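Local atomic coordinates of uncharacterized metal-dependent hydrolase (Pyrococcus horikoshii, PDB entry 3IGH), a protein that is uncharacterised but probably acts as a metal-dependent hydrolase of carbon-nitrogen bonds other than peptide bonds. Residues Gln194-Leu198 and Lys226-Asn230; Val59-Phe63 and Pro408-Val412. One frame throughout, in Å; residues are numbered along the deposited sequence.

Interaction 1. Residues Gln194-Leu198 and Lys226-Asn230; sequences QEHLL and KLSIN. With SO4 (sulfate ion), chain J.
Two hydrogen bonds join the side-chain amide of Gln-194 to the backbone of the 226-230 loop. NE2 of Gln-194 donates to O of Lys-226 at 2.8 Å. The bond is nearly straight, with an N-H...O angle of 169°, and lies close to both the amide plane and the carbonyl plane. OE1 of Gln-194 accepts from N of Ser-228 at 2.9 Å, and this N-H comes from above the amide plane, 50° out of it. The two bonds straddle Leu-227, so one amide serves a C=O and an N-H two residues apart. CG of Gln-194 sits between its backbone N and carbonyl carbon (chi1 68°), and the extended chain beyond carries the amide straight to the loop. OG of Ser-228 lies 3.2 Å from CD of Gln-194, but its angle to OE1 is too poor for a hydrogen bond.

The other contacts between the two segments are mainly apolar. CD1 of Ile-229 lies 3.8 Å from CB of Gln-194 and also reaches CD1 of Leu-197. CG2 of Ile-229 meets CD1 of Leu-198 at 3.9 Å. Leu-70 of helix 70-78 and Val-205 of strand 202-210 touch both Leu-197 and Ile-229.

On another side of the helix, NE2 of His-196 donates to O4 of a sulfate at 3.0 Å. The oxygen lies near the ring plane. Ala-406 N binds the same ion, which probably comes from the crystallisation liquor.

In this amidohydrolase chain the contact ties helix 183-199 to the loop leading into strand 230-235. The paired bonds give each end of a buried amide a backbone partner and would restrict its rotation.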
loop_
_atom_site.group_PDB
_atom_site.type_symbol
_atom_site.label_atom_id
_atom_site.label_comp_id
_atom_site.label_asym_id
_atom_site.label_seq_id
_atom_site.Cartn_x
_atom_site.Cartn_y
_atom_site.Cartn_z
ATOM N N GLN A 194 9.463 -13.281 12.353
ATOM C CA GLN A 194 8.060 -13.630 12.121
ATOM C C GLN A 194 7.771 -15.125 12.289
ATOM O O GLN A 194 6.692 -15.481 12.749
ATOM C CB GLN A 194 7.548 -13.121 10.764
ATOM C CG GLN A 194 8.179 -13.809 9.547
ATOM C CD GLN A 194 7.608 -13.358 8.213
ATOM O OE1 GLN A 194 6.719 -12.510 8.158
ATOM N NE2 GLN A 194 8.115 -13.942 7.122
ATOM N N GLU A 195 8.727 -15.985 11.931
ATOM C CA GLU A 195 8.541 -17.430 12.109
ATOM C C GLU A 195 8.573 -17.809 13.591
ATOM O O GLU A 195 7.818 -18.675 14.021
ATOM C CB GLU A 195 9.519 -18.260 11.254
ATOM C CG GLU A 195 10.993 -18.217 11.630
ATOM C CD GLU A 195 11.910 -18.844 10.574
ATOM O OE1 GLU A 195 13.009 -19.324 10.945
ATOM O OE2 GLU A 195 11.534 -18.852 9.378
ATOM N N HIS A 196 9.418 -17.114 14.358
ATOM C CA HIS A 196 9.475 -17.239 15.814
ATOM C C HIS A 196 8.151 -16.822 16.451
ATOM O O HIS A 196 7.609 -17.536 17.309
ATOM C CB HIS A 196 10.633 -16.383 16.342
ATOM C CG HIS A 196 10.834 -16.461 17.826
ATOM N ND1 HIS A 196 11.481 -17.514 18.437
ATOM C CD2 HIS A 196 10.504 -15.598 18.816
ATOM C CE1 HIS A 196 11.527 -17.305 19.740
ATOM N NE2 HIS A 196 10.943 -16.148 19.998
ATOM N N LEU A 197 7.610 -15.684 16.011
ATOM C CA LEU A 197 6.341 -15.179 16.538
ATOM C C LEU A 197 5.167 -16.064 16.157
ATOM O O LEU A 197 4.312 -16.356 16.993
ATOM C CB LEU A 197 6.087 -13.730 16.075
ATOM C CG LEU A 197 7.075 -12.746 16.706
ATOM C CD1 LEU A 197 7.120 -11.449 15.918
ATOM C CD2 LEU A 197 6.754 -12.487 18.185
ATOM N N LEU A 198 5.144 -16.501 14.900
ATOM C CA LEU A 198 4.076 -17.365 14.396
ATOM C C LEU A 198 4.030 -18.684 15.179
ATOM O O LEU A 198 2.950 -19.151 15.554
ATOM C CB LEU A 198 4.270 -17.623 12.897
ATOM C CG LEU A 198 3.113 -18.100 12.019
ATOM C CD1 LEU A 198 1.927 -17.162 12.096
ATOM C CD2 LEU A 198 3.590 -18.224 10.579
ATOM N N LYS A 226 5.666 -13.070 1.238
ATOM C CA LYS A 226 6.466 -13.795 2.227
ATOM C C LYS A 226 6.366 -13.189 3.630
ATOM O O LYS A 226 7.114 -13.575 4.530
ATOM C CB LYS A 226 7.930 -13.895 1.771
ATOM C CG LYS A 226 8.131 -14.826 0.576
ATOM C CD LYS A 226 9.525 -14.715 -0.006
ATOM C CE LYS A 226 9.707 -15.706 -1.150
ATOM N NZ LYS A 226 10.925 -15.418 -1.956
ATOM N N LEU A 227 5.453 -12.236 3.810
ATOM C CA LEU A 227 5.077 -11.778 5.156
ATOM C C LEU A 227 4.008 -12.707 5.724
ATOM O O LEU A 227 2.903 -12.795 5.193
ATOM C CB LEU A 227 4.545 -10.340 5.131
ATOM C CG LEU A 227 5.392 -9.105 5.424
ATOM C CD1 LEU A 227 4.458 -7.925 5.599
ATOM C CD2 LEU A 227 6.287 -9.249 6.653
ATOM N N SER A 228 4.333 -13.400 6.810
ATOM C CA SER A 228 3.453 -14.441 7.314
ATOM C C SER A 228 2.605 -13.987 8.503
ATOM O O SER A 228 1.773 -14.746 9.004
ATOM C CB SER A 228 4.277 -15.679 7.679
ATOM O OG SER A 228 5.195 -15.374 8.713
ATOM N N ILE A 229 2.828 -12.750 8.953
ATOM C CA ILE A 229 2.066 -12.147 10.045
ATOM C C ILE A 229 1.625 -10.739 9.618
ATOM O O ILE A 229 2.231 -10.138 8.729
ATOM C CB ILE A 229 2.911 -12.041 11.362
ATOM C CG1 ILE A 229 4.191 -11.221 11.131
ATOM C CG2 ILE A 229 3.210 -13.444 11.946
ATOM C CD1 ILE A 229 4.977 -10.825 12.406
ATOM N N ASN A 230 0.572 -10.225 10.248
ATOM C CA ASN A 230 0.156 -8.844 10.031
ATOM C C ASN A 230 1.130 -7.885 10.705
ATOM O O ASN A 230 1.474 -8.053 11.874
ATOM C CB ASN A 230 -1.275 -8.618 10.535
ATOM C CG ASN A 230 -2.262 -9.600 9.928
ATOM O OD1 ASN A 230 -2.354 -9.727 8.703
ATOM N ND2 ASN A 230 -2.997 -10.310 10.781
HETATM S S SO4 J . 12.917 -14.765 22.917
HETATM O O1 SO4 J . 13.498 -15.933 22.267
HETATM O O2 SO4 J . 12.994 -14.936 24.363
HETATM O O3 SO4 J . 13.654 -13.564 22.532
HETATM O O4 SO4 J . 11.522 -14.641 22.514
#

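Interaction 2. Residues Val59-Phe63 and Pro408-Val412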
loop_
_atom_site.group_PDB
_atom_site.type_symbol
_atom_site.label_atom_id
_atom_site.label_comp_id
_atom_site.label_asym_id
_atom_site.label_seq_id
_atom_site.Cartn_x
_atom_site.Cartn_y
_atom_site.Cartn_z
ATOM N N VAL A 59 -10.350 -22.979 20.321
ATOM C CA VAL A 59 -9.908 -21.955 19.367
ATOM C C VAL A 59 -10.067 -20.580 20.016
ATOM O O VAL A 59 -11.105 -20.293 20.614
ATOM C CB VAL A 59 -10.696 -22.038 18.013
ATOM C CG1 VAL A 59 -10.305 -20.903 17.052
ATOM C CG2 VAL A 59 -10.464 -23.371 17.328
ATOM N N MET A 60 -9.031 -19.746 19.922
ATOM C CA MET A 60 -9.110 -18.367 20.422
ATOM C C MET A 60 -8.537 -17.414 19.363
ATOM O O MET A 60 -7.782 -17.863 18.493
ATOM C CB MET A 60 -8.393 -18.212 21.787
ATOM C CG MET A 60 -6.880 -18.418 21.794
ATOM S SD MET A 60 -6.034 -18.031 23.370
ATOM C CE MET A 60 -5.757 -16.265 23.186
ATOM N N PRO A 61 -8.901 -16.112 19.417
ATOM C CA PRO A 61 -8.196 -15.170 18.549
ATOM C C PRO A 61 -6.697 -15.218 18.814
ATOM O O PRO A 61 -6.264 -15.418 19.954
ATOM C CB PRO A 61 -8.765 -13.813 18.959
ATOM C CG PRO A 61 -10.114 -14.121 19.513
ATOM C CD PRO A 61 -9.958 -15.441 20.202
ATOM N N ALA A 62 -5.906 -15.070 17.762
ATOM C CA ALA A 62 -4.458 -15.132 17.916
ATOM C C ALA A 62 -3.946 -13.927 18.709
ATOM O O ALA A 62 -4.640 -12.911 18.832
ATOM C CB ALA A 62 -3.789 -15.229 16.546
ATOM N N PHE A 63 -2.759 -14.057 19.298
ATOM C CA PHE A 63 -2.163 -12.948 20.016
ATOM C C PHE A 63 -1.770 -11.826 19.045
ATOM O O PHE A 63 -1.438 -12.073 17.875
ATOM C CB PHE A 63 -0.958 -13.403 20.847
ATOM C CG PHE A 63 -1.332 -14.260 22.041
ATOM C CD1 PHE A 63 -1.792 -13.673 23.221
ATOM C CD2 PHE A 63 -1.236 -15.646 21.977
ATOM C CE1 PHE A 63 -2.134 -14.453 24.331
ATOM C CE2 PHE A 63 -1.574 -16.440 23.079
ATOM C CZ PHE A 63 -2.029 -15.845 24.253
ATOM N N PRO A 408 3.967 -15.095 24.494
ATOM C CA PRO A 408 2.849 -14.337 25.030
ATOM C C PRO A 408 2.345 -14.859 26.369
ATOM O O PRO A 408 1.848 -14.078 27.173
ATOM C CB PRO A 408 1.773 -14.452 23.937
ATOM C CG PRO A 408 2.170 -15.602 23.111
ATOM C CD PRO A 408 3.648 -15.708 23.190
ATOM N N TRP A 409 2.502 -16.157 26.621
ATOM C CA TRP A 409 2.035 -16.735 27.867
ATOM C C TRP A 409 2.822 -16.246 29.076
ATOM O O TRP A 409 2.256 -16.109 30.161
ATOM C CB TRP A 409 1.998 -18.268 27.785
ATOM C CG TRP A 409 0.940 -18.729 26.834
ATOM C CD1 TRP A 409 1.132 -19.326 25.627
ATOM C CD2 TRP A 409 -0.483 -18.579 26.987
ATOM N NE1 TRP A 409 -0.077 -19.586 25.031
ATOM C CE2 TRP A 409 -1.083 -19.132 25.838
ATOM C CE3 TRP A 409 -1.304 -18.034 27.984
ATOM C CZ2 TRP A 409 -2.470 -19.164 25.655
ATOM C CZ3 TRP A 409 -2.681 -18.071 27.807
ATOM C CH2 TRP A 409 -3.249 -18.632 26.646
ATOM N N LEU A 410 4.107 -15.948 28.876
ATOM C CA LEU A 410 4.922 -15.319 29.920
ATOM C C LEU A 410 4.438 -13.908 30.265
ATOM O O LEU A 410 4.516 -13.490 31.416
ATOM C CB LEU A 410 6.404 -15.295 29.532
ATOM C CG LEU A 410 7.128 -16.630 29.323
ATOM C CD1 LEU A 410 8.596 -16.382 28.993
ATOM C CD2 LEU A 410 6.991 -17.536 30.554
ATOM N N THR A 411 3.917 -13.191 29.268
ATOM C CA THR A 411 3.400 -11.843 29.482
ATOM C C THR A 411 2.005 -11.879 30.096
ATOM O O THR A 411 1.682 -11.045 30.950
ATOM C CB THR A 411 3.484 -11.000 28.169
ATOM O OG1 THR A 411 4.846 -10.588 27.977
ATOM C CG2 THR A 411 2.581 -9.764 28.202
ATOM N N VAL A 412 1.193 -12.858 29.685
ATOM C CA VAL A 412 -0.105 -13.106 30.323
ATOM C C VAL A 412 0.102 -13.394 31.815
ATOM O O VAL A 412 -0.560 -12.799 32.669
ATOM C CB VAL A 412 -0.881 -14.269 29.649
ATOM C CG1 VAL A 412 -2.142 -14.654 30.459
ATOM C CG2 VAL A 412 -1.287 -13.886 28.223
#
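The Phe-63 ring has Pro-408 on one face and Met-60 on the other, with Trp-409 at its edge. CB of Pro-408 stands over the ring centre, 3.6 Å from the centroid and 9° off the normal, a CH-pi contact. CE of Met-60 covers the opposite face nearer the rim. The edge of Phe-63 points at the face of Trp-409 in a T-shaped stack, with planes at 86° and six-membered ring centroids 5.1 Å apart. This aromatic cluster joins strand 58-68 to helix 408-417 in the TIM-barrel amidohydrolase fold.

CG of Phe-63 lies anti to its carbonyl carbon (chi1 -70°), which turns the ring toward the helix. Val-412 adds CG2 beside CE1 of Phe-63. Tyr-443 of helix 436-450 makes a further edge-to-face pair with Phe-63, and His-482, from the C-terminal purification tag, stacks on Trp-409. An alanine at Phe-63 would remove the ring and is likely to open a gap between Pro-408 and Met-60, leaving the Trp-409 face without its edge partner. Met-60 also makes an oblique Met-aromatic contact with Trp-409. SD of Met-60 is 4.3 Å from CH2 of Trp-409. CZ of Phe-63 sits 3.6 Å from CZ2 of Trp-409.

How the interactions relate
Interaction 2 is buried throughout and wholly apolar or aromatic, with no hydrogen bond between its segments. Interaction 1 is only partly buried. It mixes polar and apolar contacts, and its helix also meets a sulfate. The two contacts hold different elements: helix 183-199 and a loop in one, strand 58-68 and helix 408-417 in the other. Strand 202-210 lies beside both, with Val-202 touching Leu-197 from interaction 1 and Phe-63 and Pro-408 from interaction 2. Their centres are 15 Å apart, and their nearest atoms, about 6 Å apart, do not touch. Along the chain, interaction 1 is nested within the much longer loop closed by interaction 2.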